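Local coordinates for protein group 3 allergen SMIPP-S YvT004A06 (PDB 3H7T) that has the fold of a trypsin-like serine protease but, as an inactivated paralogue, has probably lost the ability to cleave proteins, at residues F35-Q41 with N84-E90; K6-T10 with Y55-Y59; Q155-A161 with M206-S212; I1-K5 with G126-F130; I165-V169 with G218-L222. One frame throughout, in Å; residues are numbered along the deposited sequence.

Overall arrangement
The chymotrypsin-type fold joins two beta barrels, and the five contacts sample both and the links between them. Interaction 1 lies in the N-terminal barrel, its end at Gln41 and Asn85 facing the inter-barrel cleft that holds the catalytic site in active relatives. It touches interaction 5 directly, Asn84 OD1 being 2.6 Å from Tyr220 OH and Asn84 N 2.7 Å from Tyr166 OH. Interaction 3 in turn packs on interaction 5 (Tyr156 CG to Ile165 CG1, 3.8 Å) and on interaction 4 (Ser208 CB to Phe130 CD2, 3.6 Å). Interactions 2 and 4 follow one another along the N-terminal residues, their centres about 16 Å apart. Zinc ions bind at Glu209 in interaction 3 and at Asp167 in interaction 5.

Interaction 1: F35-Q41 with N84-E90; sequences FVITAAQ and NNYAVIE
This is an antiparallel strand pairing inside the closed N-terminal barrel, continued by a pair of side-chain hydrogen bonds where a trypsin-like protease would carry its catalytic histidine and aspartate. Strands 35-38 and 87-90 run at 152° with axes 4.6 Å apart. Val36 with Ile89 and Thr38 with Ala87 are hydrogen-bonded pairs: Val36 N to Ile89 O 2.8 Å and Ile89 N to Val36 O 2.7 Å, then Thr38 N to Ala87 O 2.9 Å and Ala87 N to Thr38 O 2.8 Å. Phe35 with Glu90 and Ile37 with Val88 are non-hydrogen-bonded pairs. Val36, Thr38, Ala87 and Ile89 share the face that meets strands 15-20 and 65-74. On the other, the m rotamer of Phe35 sets CD1 3.7 Å from Val88 CG1, while Ile37 and Val88 reach helix 221-228. Past Ala39 the chain begins to coil. Asn85 (t, centre of an inverse gamma turn) then makes two bonds to Gln41 (p): Gln41 N to Asn85 OD1 and Asn85 ND2 to Gln41 OE1, both 3.0 Å. Gln41 NE2 also donates to Tyr202 O. By comparison with the family, Gln41 and Asn85 probably stand where the catalytic histidine and aspartate would be. An amide can serve neither as the general base of a triad nor as its carboxylate, so the chemistry here is consistent with a scaffold preserved and a catalytic function lost.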
# COMPACT_ATOMS: atom_id res chain seq x y z
N PHE A 35 -11.01 -10.00 3.06
CA PHE A 35 -10.24 -9.37 1.98
C PHE A 35 -9.21 -8.32 2.43
O PHE A 35 -9.50 -7.45 3.26
CB PHE A 35 -11.18 -8.76 0.94
CG PHE A 35 -11.97 -9.78 0.16
CD1 PHE A 35 -11.40 -10.45 -0.92
CD2 PHE A 35 -13.29 -10.08 0.51
CE1 PHE A 35 -12.12 -11.40 -1.64
CE2 PHE A 35 -14.02 -11.02 -0.20
CZ PHE A 35 -13.44 -11.69 -1.28
N VAL A 36 -8.02 -8.43 1.85
CA VAL A 36 -6.94 -7.47 2.09
C VAL A 36 -6.46 -6.91 0.76
O VAL A 36 -6.43 -7.63 -0.24
CB VAL A 36 -5.77 -8.14 2.86
CG1 VAL A 36 -4.46 -7.37 2.69
CG2 VAL A 36 -6.12 -8.29 4.34
N ILE A 37 -6.12 -5.62 0.73
CA ILE A 37 -5.56 -5.01 -0.48
C ILE A 37 -4.09 -4.62 -0.27
O ILE A 37 -3.73 -4.04 0.76
CB ILE A 37 -6.40 -3.80 -0.98
CG1 ILE A 37 -5.85 -3.26 -2.30
CG2 ILE A 37 -6.52 -2.70 0.10
CD1 ILE A 37 -6.81 -2.34 -3.05
N THR A 38 -3.27 -4.94 -1.26
CA THR A 38 -1.84 -4.62 -1.25
C THR A 38 -1.43 -4.19 -2.67
O THR A 38 -2.30 -3.99 -3.53
CB THR A 38 -1.00 -5.84 -0.71
OG1 THR A 38 0.36 -5.46 -0.52
CG2 THR A 38 -1.07 -7.05 -1.66
N ALA A 39 -0.13 -4.00 -2.91
CA ALA A 39 0.35 -3.68 -4.26
C ALA A 39 0.50 -4.95 -5.08
O ALA A 39 0.87 -5.99 -4.54
CB ALA A 39 1.68 -2.95 -4.19
N ALA A 40 0.24 -4.86 -6.38
CA ALA A 40 0.43 -6.00 -7.28
C ALA A 40 1.88 -6.49 -7.33
O ALA A 40 2.12 -7.69 -7.34
CB ALA A 40 -0.07 -5.68 -8.66
N GLN A 41 2.83 -5.55 -7.36
CA GLN A 41 4.27 -5.85 -7.38
C GLN A 41 4.72 -6.80 -6.27
O GLN A 41 5.80 -7.38 -6.34
CB GLN A 41 5.11 -4.56 -7.31
CG GLN A 41 5.11 -3.89 -5.92
CD GLN A 41 5.82 -2.55 -5.92
OE1 GLN A 41 5.18 -1.50 -5.95
NE2 GLN A 41 7.16 -2.57 -5.90
N ASN A 84 -1.84 0.00 -12.72
CA ASN A 84 -2.82 -0.85 -12.04
C ASN A 84 -2.14 -1.71 -10.97
O ASN A 84 -2.44 -2.90 -10.83
CB ASN A 84 -3.56 -1.74 -13.05
CG ASN A 84 -3.95 -0.99 -14.31
OD1 ASN A 84 -4.47 0.13 -14.26
ND2 ASN A 84 -3.69 -1.60 -15.46
N ASN A 85 -1.24 -1.08 -10.22
CA ASN A 85 -0.41 -1.77 -9.24
C ASN A 85 -1.17 -2.01 -7.92
O ASN A 85 -0.86 -1.41 -6.89
CB ASN A 85 0.88 -0.97 -9.03
CG ASN A 85 1.86 -1.63 -8.08
OD1 ASN A 85 1.73 -2.81 -7.73
ND2 ASN A 85 2.86 -0.87 -7.66
N TYR A 86 -2.17 -2.88 -7.97
CA TYR A 86 -2.87 -3.33 -6.77
C TYR A 86 -3.22 -4.81 -6.86
O TYR A 86 -3.36 -5.37 -7.96
CB TYR A 86 -4.12 -2.48 -6.50
CG TYR A 86 -5.20 -2.65 -7.56
CD1 TYR A 86 -6.31 -3.45 -7.33
CD2 TYR A 86 -5.10 -1.99 -8.79
CE1 TYR A 86 -7.30 -3.61 -8.29
CE2 TYR A 86 -6.08 -2.15 -9.76
CZ TYR A 86 -7.18 -2.96 -9.50
OH TYR A 86 -8.16 -3.11 -10.46
N ALA A 87 -3.32 -5.45 -5.70
CA ALA A 87 -3.83 -6.82 -5.65
C ALA A 87 -4.75 -7.00 -4.47
O ALA A 87 -4.56 -6.37 -3.42
CB ALA A 87 -2.70 -7.83 -5.61
N VAL A 88 -5.75 -7.86 -4.63
CA VAL A 88 -6.63 -8.18 -3.53
C VAL A 88 -6.40 -9.62 -3.12
O VAL A 88 -6.39 -10.53 -3.96
CB VAL A 88 -8.11 -7.90 -3.85
CG1 VAL A 88 -8.99 -8.34 -2.69
CG2 VAL A 88 -8.31 -6.41 -4.13
N ILE A 89 -6.20 -9.80 -1.83
CA ILE A 89 -5.93 -11.11 -1.27
C ILE A 89 -7.15 -11.55 -0.47
O ILE A 89 -7.64 -10.81 0.39
CB ILE A 89 -4.67 -11.10 -0.37
CG1 ILE A 89 -3.44 -10.65 -1.18
CG2 ILE A 89 -4.43 -12.48 0.25
CD1 ILE A 89 -2.21 -10.28 -0.32
N GLU A 90 -7.66 -12.74 -0.78
CA GLU A 90 -8.69 -13.35 0.05
C GLU A 90 -8.02 -14.31 1.02
O GLU A 90 -7.17 -15.11 0.63
CB GLU A 90 -9.73 -14.08 -0.82
CG GLU A 90 -10.83 -14.75 -0.01
CD GLU A 90 -11.90 -15.41 -0.87
OE1 GLU A 90 -11.84 -15.32 -2.12
OE2 GLU A 90 -12.82 -16.01 -0.28

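Interaction 2: K6-T10 with Y55-Y59; sequences KSDIT and YGSSY
Neither segment 6-10 nor 55-59 forms regular structure in this contact, and their closest backbones are at Ile9 and Ser58 (CA to CA, 4.7 Å). After Tyr55, Gly56 takes a positive phi (75/20), and its carbonyl carbon C lies 4.0 Å from Ile9 CG2. Ser57 is extended (-138/144), with its C 3.6 Å from Ile9 CB, since Ile9 points toward this loop. The CA-to-CB bond of Ser57 (t) points away, and Ser57 OG accepts from Tyr59 N at 3.0 Å in an ST turn and bonds Thr62 O. Ser58 (-72/-18, m) supplies the direct link: Ile9 N donates to Ser58 OG at 3.0 Å. A water lies 2.7 Å from Ser58 OG and donates to Asp8 OD2 at 2.9 Å. Asp8 (t) also accepts at OD1 from Thr10 N (2.9 Å), an Asx turn, and from Thr10 OG1 (2.6 Å). Loop 6-10 leads from strand 5-6 of one sheet to strand 15-20 of the other, one of the inter-barrel crossings of the chymotrypsin fold, near its N-terminus.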
# COMPACT_ATOMS: atom_id res chain seq x y z
N LYS A 6 7.69 6.33 14.97
CA LYS A 6 7.15 5.07 15.48
C LYS A 6 5.66 5.22 15.76
O LYS A 6 5.23 6.20 16.35
CB LYS A 6 7.88 4.60 16.75
CG LYS A 6 7.47 3.20 17.19
CD LYS A 6 7.67 2.95 18.69
CE LYS A 6 9.10 2.57 19.02
NZ LYS A 6 9.20 1.85 20.34
N SER A 7 4.89 4.24 15.30
CA SER A 7 3.46 4.26 15.49
C SER A 7 3.02 3.11 16.40
O SER A 7 3.84 2.50 17.10
CB SER A 7 2.75 4.18 14.14
OG SER A 7 1.38 4.52 14.27
N ASP A 8 1.73 2.82 16.36
CA ASP A 8 1.14 1.71 17.10
C ASP A 8 -0.02 1.18 16.26
O ASP A 8 -0.70 1.95 15.57
CB ASP A 8 0.63 2.19 18.46
CG ASP A 8 0.17 1.06 19.34
OD1 ASP A 8 -1.05 0.76 19.34
OD2 ASP A 8 1.01 0.44 20.01
N ILE A 9 -0.24 -0.14 16.31
CA ILE A 9 -1.29 -0.76 15.50
C ILE A 9 -2.70 -0.26 15.86
O ILE A 9 -3.61 -0.34 15.04
CB ILE A 9 -1.20 -2.33 15.49
CG1 ILE A 9 -2.03 -2.94 14.34
CG2 ILE A 9 -1.64 -2.92 16.84
CD1 ILE A 9 -1.56 -2.58 12.92
N THR A 10 -2.85 0.29 17.07
CA THR A 10 -4.13 0.89 17.47
C THR A 10 -4.37 2.23 16.76
O THR A 10 -5.51 2.66 16.61
CB THR A 10 -4.30 1.02 19.03
OG1 THR A 10 -3.36 1.95 19.57
CG2 THR A 10 -4.13 -0.34 19.72
N TYR A 55 -1.64 -9.65 11.07
CA TYR A 55 -2.52 -8.59 11.57
C TYR A 55 -2.57 -8.47 13.10
O TYR A 55 -2.21 -9.41 13.82
CB TYR A 55 -3.94 -8.75 10.99
CG TYR A 55 -4.77 -9.92 11.49
CD1 TYR A 55 -5.57 -9.80 12.63
CD2 TYR A 55 -4.80 -11.13 10.79
CE1 TYR A 55 -6.36 -10.85 13.08
CE2 TYR A 55 -5.59 -12.20 11.23
CZ TYR A 55 -6.37 -12.05 12.37
OH TYR A 55 -7.16 -13.09 12.81
N GLY A 56 -3.01 -7.30 13.57
CA GLY A 56 -3.19 -7.04 14.99
C GLY A 56 -1.93 -6.81 15.80
O GLY A 56 -1.95 -6.94 17.03
N SER A 57 -0.83 -6.47 15.14
CA SER A 57 0.44 -6.23 15.82
C SER A 57 1.16 -5.00 15.28
O SER A 57 1.11 -4.72 14.08
CB SER A 57 1.34 -7.46 15.71
OG SER A 57 2.57 -7.26 16.38
N SER A 58 1.82 -4.27 16.18
CA SER A 58 2.75 -3.18 15.80
C SER A 58 4.05 -3.71 15.19
O SER A 58 4.80 -2.97 14.54
CB SER A 58 3.09 -2.32 17.02
OG SER A 58 1.94 -1.75 17.61
N TYR A 59 4.31 -5.00 15.41
CA TYR A 59 5.54 -5.63 14.95
C TYR A 59 5.36 -6.25 13.57
O TYR A 59 4.28 -6.73 13.23
CB TYR A 59 6.03 -6.66 15.98
CG TYR A 59 6.29 -6.04 17.33
CD1 TYR A 59 7.43 -5.27 17.55
CD2 TYR A 59 5.38 -6.21 18.38
CE1 TYR A 59 7.66 -4.67 18.79
CE2 TYR A 59 5.61 -5.62 19.62
CZ TYR A 59 6.75 -4.86 19.82
OH TYR A 59 6.98 -4.28 21.05
O HOH W 1 1.73 -2.33 20.23

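Interaction 3: Q155-A161 with M206-S212; sequences QYKQIEA and MPSEFPS. With ZN (zinc ion), chain F.
Tyr156, Phe210 and Met206 form the heart of this contact between the end of helix 149-157 and the loop ahead of strand 212-216. Tyr156 (m, chi2 66°) reaches across to donate from OH to Pro211 O at 2.6 Å. Over one face of its ring lies Met206 CE, 3.8 Å from the centroid, a CH-pi contact joined by an oblique Met-aromatic approach of SD at 4.5 Å; the m,m,m rotamer folds the methionine into place. Phe210 (m) directs its edge at the Tyr156 face in a T-shaped pair, centroids 5.6 Å apart and planes at 73°. The helix closes in a Schellman motif, Ala161 N to Tyr156 O 2.8 Å and Glu160 N to Lys157 O 2.9 Å, with Glu160 at positive phi (52/43). In trypsin-like proteases the counterpart of loop 206-212 borders the primary specificity pocket. Within turn 157-160, Ile159 CD1 meets Met206 CE (3.6 Å) and Phe210 CZ (3.8 Å). Just before Phe210, Glu209 OE2 binds zinc at 2.2 Å, a site shared with Glu178.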
# COMPACT_ATOMS: atom_id res chain seq x y z
N GLN A 155 8.47 16.52 -12.74
CA GLN A 155 9.65 16.11 -11.96
C GLN A 155 10.21 14.75 -12.40
O GLN A 155 11.42 14.59 -12.56
CB GLN A 155 9.34 16.03 -10.46
CG GLN A 155 8.90 17.31 -9.77
CD GLN A 155 8.68 17.09 -8.28
OE1 GLN A 155 9.53 16.52 -7.59
NE2 GLN A 155 7.53 17.52 -7.78
N TYR A 156 9.32 13.76 -12.52
CA TYR A 156 9.71 12.42 -12.98
C TYR A 156 10.23 12.44 -14.42
O TYR A 156 11.14 11.67 -14.78
CB TYR A 156 8.53 11.45 -12.85
CG TYR A 156 8.43 10.76 -11.50
CD1 TYR A 156 8.13 11.49 -10.34
CD2 TYR A 156 8.61 9.38 -11.39
CE1 TYR A 156 8.05 10.86 -9.10
CE2 TYR A 156 8.52 8.74 -10.15
CZ TYR A 156 8.24 9.48 -9.01
OH TYR A 156 8.15 8.85 -7.79
N LYS A 157 9.66 13.32 -15.24
CA LYS A 157 10.08 13.48 -16.64
C LYS A 157 11.55 13.89 -16.77
O LYS A 157 12.19 13.55 -17.76
CB LYS A 157 9.18 14.49 -17.37
CG LYS A 157 9.31 14.47 -18.88
CD LYS A 157 8.40 15.51 -19.53
N GLN A 158 12.06 14.60 -15.76
CA GLN A 158 13.46 15.05 -15.71
C GLN A 158 14.46 13.90 -15.85
O GLN A 158 15.55 14.07 -16.40
CB GLN A 158 13.75 15.78 -14.39
CG GLN A 158 13.26 17.21 -14.30
CD GLN A 158 13.50 17.81 -12.92
OE1 GLN A 158 12.57 18.31 -12.29
NE2 GLN A 158 14.74 17.76 -12.45
N ILE A 159 14.10 12.73 -15.32
CA ILE A 159 14.94 11.55 -15.41
C ILE A 159 14.26 10.48 -16.27
O ILE A 159 14.51 9.29 -16.11
CB ILE A 159 15.36 11.00 -14.02
CG1 ILE A 159 14.14 10.58 -13.19
CG2 ILE A 159 16.19 12.04 -13.26
CD1 ILE A 159 14.48 9.61 -12.08
N GLU A 160 13.41 10.95 -17.19
CA GLU A 160 12.63 10.09 -18.10
C GLU A 160 11.85 8.99 -17.37
O GLU A 160 11.82 7.84 -17.82
CB GLU A 160 13.53 9.49 -19.20
CG GLU A 160 14.65 10.40 -19.70
CD GLU A 160 14.27 11.23 -20.91
OE1 GLU A 160 15.11 11.34 -21.83
OE2 GLU A 160 13.14 11.78 -20.95
N ALA A 161 11.21 9.33 -16.25
CA ALA A 161 10.46 8.35 -15.48
C ALA A 161 8.97 8.66 -15.46
O ALA A 161 8.21 8.07 -14.69
CB ALA A 161 11.02 8.24 -14.05
N MET A 206 13.85 4.44 -8.59
CA MET A 206 13.76 5.83 -8.19
C MET A 206 14.65 6.18 -6.99
O MET A 206 14.61 5.49 -5.96
CB MET A 206 12.31 6.24 -7.93
CG MET A 206 11.43 6.30 -9.19
SD MET A 206 11.98 7.44 -10.48
CE MET A 206 11.91 8.99 -9.59
N PRO A 207 15.46 7.24 -7.12
CA PRO A 207 16.18 7.76 -5.96
C PRO A 207 15.26 8.65 -5.13
O PRO A 207 14.12 8.91 -5.54
CB PRO A 207 17.27 8.62 -6.60
CG PRO A 207 16.62 9.15 -7.84
CD PRO A 207 15.74 8.02 -8.34
N SER A 208 15.73 9.11 -3.98
CA SER A 208 14.98 10.09 -3.20
C SER A 208 14.96 11.46 -3.88
O SER A 208 15.56 11.64 -4.95
CB SER A 208 15.49 10.18 -1.76
OG SER A 208 16.85 10.59 -1.71
N GLU A 209 14.26 12.40 -3.25
CA GLU A 209 14.01 13.77 -3.75
C GLU A 209 12.82 13.85 -4.70
O GLU A 209 12.39 14.95 -5.06
CB GLU A 209 15.26 14.43 -4.36
CG GLU A 209 16.47 14.51 -3.44
CD GLU A 209 16.26 15.37 -2.21
OE1 GLU A 209 15.84 16.54 -2.34
OE2 GLU A 209 16.54 14.88 -1.09
N PHE A 210 12.29 12.71 -5.11
CA PHE A 210 11.07 12.68 -5.91
C PHE A 210 9.93 12.26 -4.98
O PHE A 210 10.16 11.50 -4.03
CB PHE A 210 11.18 11.70 -7.08
CG PHE A 210 12.28 12.04 -8.07
CD1 PHE A 210 11.98 12.64 -9.28
CD2 PHE A 210 13.62 11.75 -7.78
CE1 PHE A 210 12.98 12.95 -10.20
CE2 PHE A 210 14.63 12.06 -8.70
CZ PHE A 210 14.30 12.67 -9.91
N PRO A 211 8.71 12.76 -5.23
CA PRO A 211 7.57 12.31 -4.44
C PRO A 211 7.35 10.81 -4.59
O PRO A 211 7.64 10.25 -5.65
CB PRO A 211 6.38 13.06 -5.06
CG PRO A 211 6.97 14.26 -5.69
CD PRO A 211 8.33 13.84 -6.18
N SER A 212 6.83 10.17 -3.56
CA SER A 212 6.47 8.76 -3.64
C SER A 212 5.15 8.56 -4.41
O SER A 212 4.35 9.48 -4.53
CB SER A 212 6.38 8.15 -2.24
OG SER A 212 7.65 8.21 -1.61
ZN ZN F . 16.49 16.40 0.49
O HOH W 2 10.25 16.06 -4.38
O HOH W 3 16.67 18.12 -0.47

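Interaction 4: I1-K5 with G126-F130; sequences IIGGK and GSTNF
The free N-terminus is tucked against loop 126-130, with backbones nearest at Ile2 and Thr128 (CA to CA, 4.3 Å). Ile1 (m, t) directs its side chain away from this loop, against Ala142 of strand 140-147, so its amino group meets the loop. Ile2 behaves otherwise: its CB is sideways, but with chi1 m and chi2 at 136°, between wells, CD1 reaches Phe130 CD2 at 3.3 Å, while CG1 lies 3.6 Å from Thr128 C. Phe130 too sits off a rotamer well, at chi1 -121°. Ser127 (t) sends OG to Ser132, and Thr128 (p) points away overall, though its CB touches segment 1-5. Gly3 has phi/psi 87/23, where a CB would jam against the preceding carbonyl; a water joins Gly3 N (2.8 Å) to Thr128 O (2.5 Å). Ile1 N donates to Ser127 O (2.8 Å) and to a water (2.6 Å) held by Gly126 O (2.8 Å), and also bonds Asp185. Three such acceptors suit a charged ammonium, as in the activated form of trypsin-like proteases.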
# COMPACT_ATOMS: atom_id res chain seq x y z
N ILE A 1 9.31 3.42 5.97
CA ILE A 1 8.96 4.86 5.79
C ILE A 1 10.15 5.71 6.24
O ILE A 1 10.61 5.60 7.38
CB ILE A 1 7.66 5.25 6.55
CG1 ILE A 1 6.44 4.61 5.85
CG2 ILE A 1 7.47 6.77 6.61
CD1 ILE A 1 5.11 4.77 6.61
N ILE A 2 10.65 6.54 5.33
CA ILE A 2 11.73 7.47 5.66
C ILE A 2 11.13 8.81 6.10
O ILE A 2 10.34 9.41 5.39
CB ILE A 2 12.68 7.63 4.46
CG1 ILE A 2 13.26 6.26 4.08
CG2 ILE A 2 13.82 8.63 4.79
CD1 ILE A 2 13.29 5.98 2.61
N GLY A 3 11.50 9.27 7.30
CA GLY A 3 11.07 10.58 7.78
C GLY A 3 9.72 10.55 8.49
O GLY A 3 9.03 11.57 8.56
N GLY A 4 9.34 9.39 8.99
CA GLY A 4 8.14 9.26 9.79
C GLY A 4 8.52 9.05 11.24
O GLY A 4 9.61 9.42 11.65
N LYS A 5 7.63 8.44 12.01
CA LYS A 5 7.89 8.18 13.42
C LYS A 5 7.24 6.87 13.84
O LYS A 5 6.36 6.35 13.14
CB LYS A 5 7.42 9.34 14.30
CG LYS A 5 5.97 9.75 14.11
CD LYS A 5 5.54 10.70 15.24
CE LYS A 5 4.40 11.61 14.82
NZ LYS A 5 3.12 10.88 14.68
N GLY A 126 8.41 -0.61 6.19
CA GLY A 126 9.52 -0.50 5.24
C GLY A 126 10.74 0.18 5.84
O GLY A 126 10.70 0.67 6.98
N SER A 127 11.82 0.25 5.05
CA SER A 127 13.07 0.86 5.48
C SER A 127 12.88 2.31 5.93
O SER A 127 11.98 3.01 5.42
CB SER A 127 14.13 0.76 4.37
OG SER A 127 15.39 1.20 4.83
N THR A 128 13.70 2.74 6.88
CA THR A 128 13.61 4.09 7.45
C THR A 128 14.80 5.00 7.10
O THR A 128 14.96 6.07 7.69
CB THR A 128 13.43 4.04 8.99
OG1 THR A 128 14.55 3.37 9.57
CG2 THR A 128 12.12 3.30 9.37
N ASN A 129 15.64 4.57 6.16
CA ASN A 129 16.60 5.47 5.51
C ASN A 129 16.95 4.94 4.12
O ASN A 129 16.81 3.74 3.85
CB ASN A 129 17.82 5.71 6.40
CG ASN A 129 18.73 4.50 6.51
OD1 ASN A 129 19.32 4.07 5.52
ND2 ASN A 129 18.84 3.95 7.71
N PHE A 130 17.41 5.82 3.22
CA PHE A 130 17.56 5.41 1.82
C PHE A 130 18.81 4.57 1.54
O PHE A 130 18.95 4.01 0.46
CB PHE A 130 17.46 6.61 0.86
CG PHE A 130 16.33 6.49 -0.16
CD1 PHE A 130 16.50 5.75 -1.33
CD2 PHE A 130 15.11 7.10 0.06
CE1 PHE A 130 15.46 5.62 -2.26
CE2 PHE A 130 14.06 6.99 -0.86
CZ PHE A 130 14.24 6.25 -2.03
O HOH W 4 8.56 2.07 8.01
O HOH W 5 13.67 8.00 8.57

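Interaction 5: I165-V169 with G218-L222; sequences IYDGV and GYYVL. With ZN (zinc ion), chain C.
Tyr219 lays one face of its ring over Gly168, whose CA sits 4.0 Å from the centroid and 19° off the ring normal, a CH-pi contact. The t rotamer with chi2 of 96° turns the ring toward loop 165-169, and the same ring meets Asp167, CE1 to Asp167 CB 3.9 Å. Gly168 is the third residue of a type I turn from Tyr166 to Val169, closed by Val169 N to Tyr166 O at 3.1 Å. A side chain there would run into Tyr220 OH, so glycine is what lets the two tyrosines close in. Tyr220 (m) occupies the N-cap position of the C-terminal helix 221-228. Its ring edge lies near Gly168 O (CE2 to O, 3.5 Å), and its OH is 2.8 Å from Tyr166 OH; Tyr166 adopts p. Each hydroxyl also bonds Asn84, Tyr166 OH with its N and Tyr220 OH with its OD1. Asp167 (m) turns OD1 to a zinc ion 2.0 Å away. The contact joins the loop before strand 169-172 of the C-terminal barrel to the start of the last helix. With two phenol hydroxyls meeting each other and Asn84, the chemistry is polar there and CH-pi at Gly168, while the Asp167 carboxylate separately binds zinc.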
# COMPACT_ATOMS: atom_id res chain seq x y z
N ILE A 165 3.77 7.87 -13.80
CA ILE A 165 2.76 8.82 -13.32
C ILE A 165 1.59 8.92 -14.30
O ILE A 165 1.76 9.31 -15.46
CB ILE A 165 3.36 10.24 -13.06
CG1 ILE A 165 4.73 10.16 -12.34
CG2 ILE A 165 2.36 11.16 -12.33
CD1 ILE A 165 4.67 9.60 -10.92
N TYR A 166 0.41 8.56 -13.82
CA TYR A 166 -0.80 8.52 -14.67
C TYR A 166 -2.01 8.74 -13.76
O TYR A 166 -1.85 8.87 -12.54
CB TYR A 166 -0.84 7.20 -15.47
CG TYR A 166 -1.14 5.98 -14.63
CD1 TYR A 166 -2.37 5.34 -14.73
CD2 TYR A 166 -0.19 5.47 -13.73
CE1 TYR A 166 -2.65 4.23 -13.96
CE2 TYR A 166 -0.47 4.35 -12.96
CZ TYR A 166 -1.70 3.74 -13.08
OH TYR A 166 -2.02 2.64 -12.31
N ASP A 167 -3.22 8.80 -14.31
CA ASP A 167 -4.40 9.15 -13.50
C ASP A 167 -4.71 8.16 -12.37
O ASP A 167 -5.38 8.51 -11.40
CB ASP A 167 -5.65 9.35 -14.36
CG ASP A 167 -5.51 10.50 -15.35
OD1 ASP A 167 -4.76 11.47 -15.10
OD2 ASP A 167 -6.20 10.44 -16.39
N GLY A 168 -4.23 6.92 -12.52
CA GLY A 168 -4.50 5.88 -11.53
C GLY A 168 -3.55 5.90 -10.33
O GLY A 168 -3.62 5.02 -9.46
N VAL A 169 -2.65 6.88 -10.30
CA VAL A 169 -1.84 7.15 -9.11
C VAL A 169 -1.93 8.60 -8.68
O VAL A 169 -2.30 9.47 -9.48
CB VAL A 169 -0.32 6.75 -9.28
CG1 VAL A 169 -0.18 5.24 -9.50
CG2 VAL A 169 0.38 7.56 -10.37
N GLY A 218 -9.63 5.40 -5.47
CA GLY A 218 -10.83 5.92 -6.14
C GLY A 218 -10.98 5.50 -7.59
O GLY A 218 -12.10 5.16 -8.04
N TYR A 219 -9.85 5.48 -8.30
CA TYR A 219 -9.80 5.13 -9.72
C TYR A 219 -10.18 3.66 -9.97
O TYR A 219 -10.64 3.29 -11.06
CB TYR A 219 -8.40 5.43 -10.27
CG TYR A 219 -8.25 5.33 -11.78
CD1 TYR A 219 -8.34 6.47 -12.59
CD2 TYR A 219 -8.01 4.10 -12.39
CE1 TYR A 219 -8.19 6.37 -13.98
CE2 TYR A 219 -7.87 3.99 -13.77
CZ TYR A 219 -7.96 5.13 -14.56
OH TYR A 219 -7.81 5.00 -15.92
N TYR A 220 -10.03 2.84 -8.94
CA TYR A 220 -10.19 1.41 -9.08
C TYR A 220 -11.29 0.81 -8.19
O TYR A 220 -11.39 -0.41 -8.06
CB TYR A 220 -8.85 0.71 -8.81
CG TYR A 220 -7.76 1.07 -9.79
CD1 TYR A 220 -7.68 0.44 -11.03
CD2 TYR A 220 -6.79 2.03 -9.48
CE1 TYR A 220 -6.67 0.75 -11.94
CE2 TYR A 220 -5.77 2.35 -10.38
CZ TYR A 220 -5.73 1.70 -11.61
OH TYR A 220 -4.75 1.99 -12.52
N VAL A 221 -12.13 1.67 -7.59
CA VAL A 221 -13.16 1.24 -6.62
C VAL A 221 -14.18 0.24 -7.22
O VAL A 221 -14.63 -0.68 -6.52
CB VAL A 221 -13.89 2.46 -5.96
CG1 VAL A 221 -15.22 2.05 -5.30
CG2 VAL A 221 -12.98 3.12 -4.94
N LEU A 222 -14.53 0.42 -8.49
CA LEU A 222 -15.40 -0.51 -9.21
C LEU A 222 -14.75 -1.88 -9.33
O LEU A 222 -15.40 -2.91 -9.16
CB LEU A 222 -15.72 0.01 -10.62
CG LEU A 222 -16.37 1.39 -10.80
CD1 LEU A 222 -16.23 1.82 -12.25
CD2 LEU A 222 -17.83 1.39 -10.36
ZN ZN C . -4.03 12.37 -16.70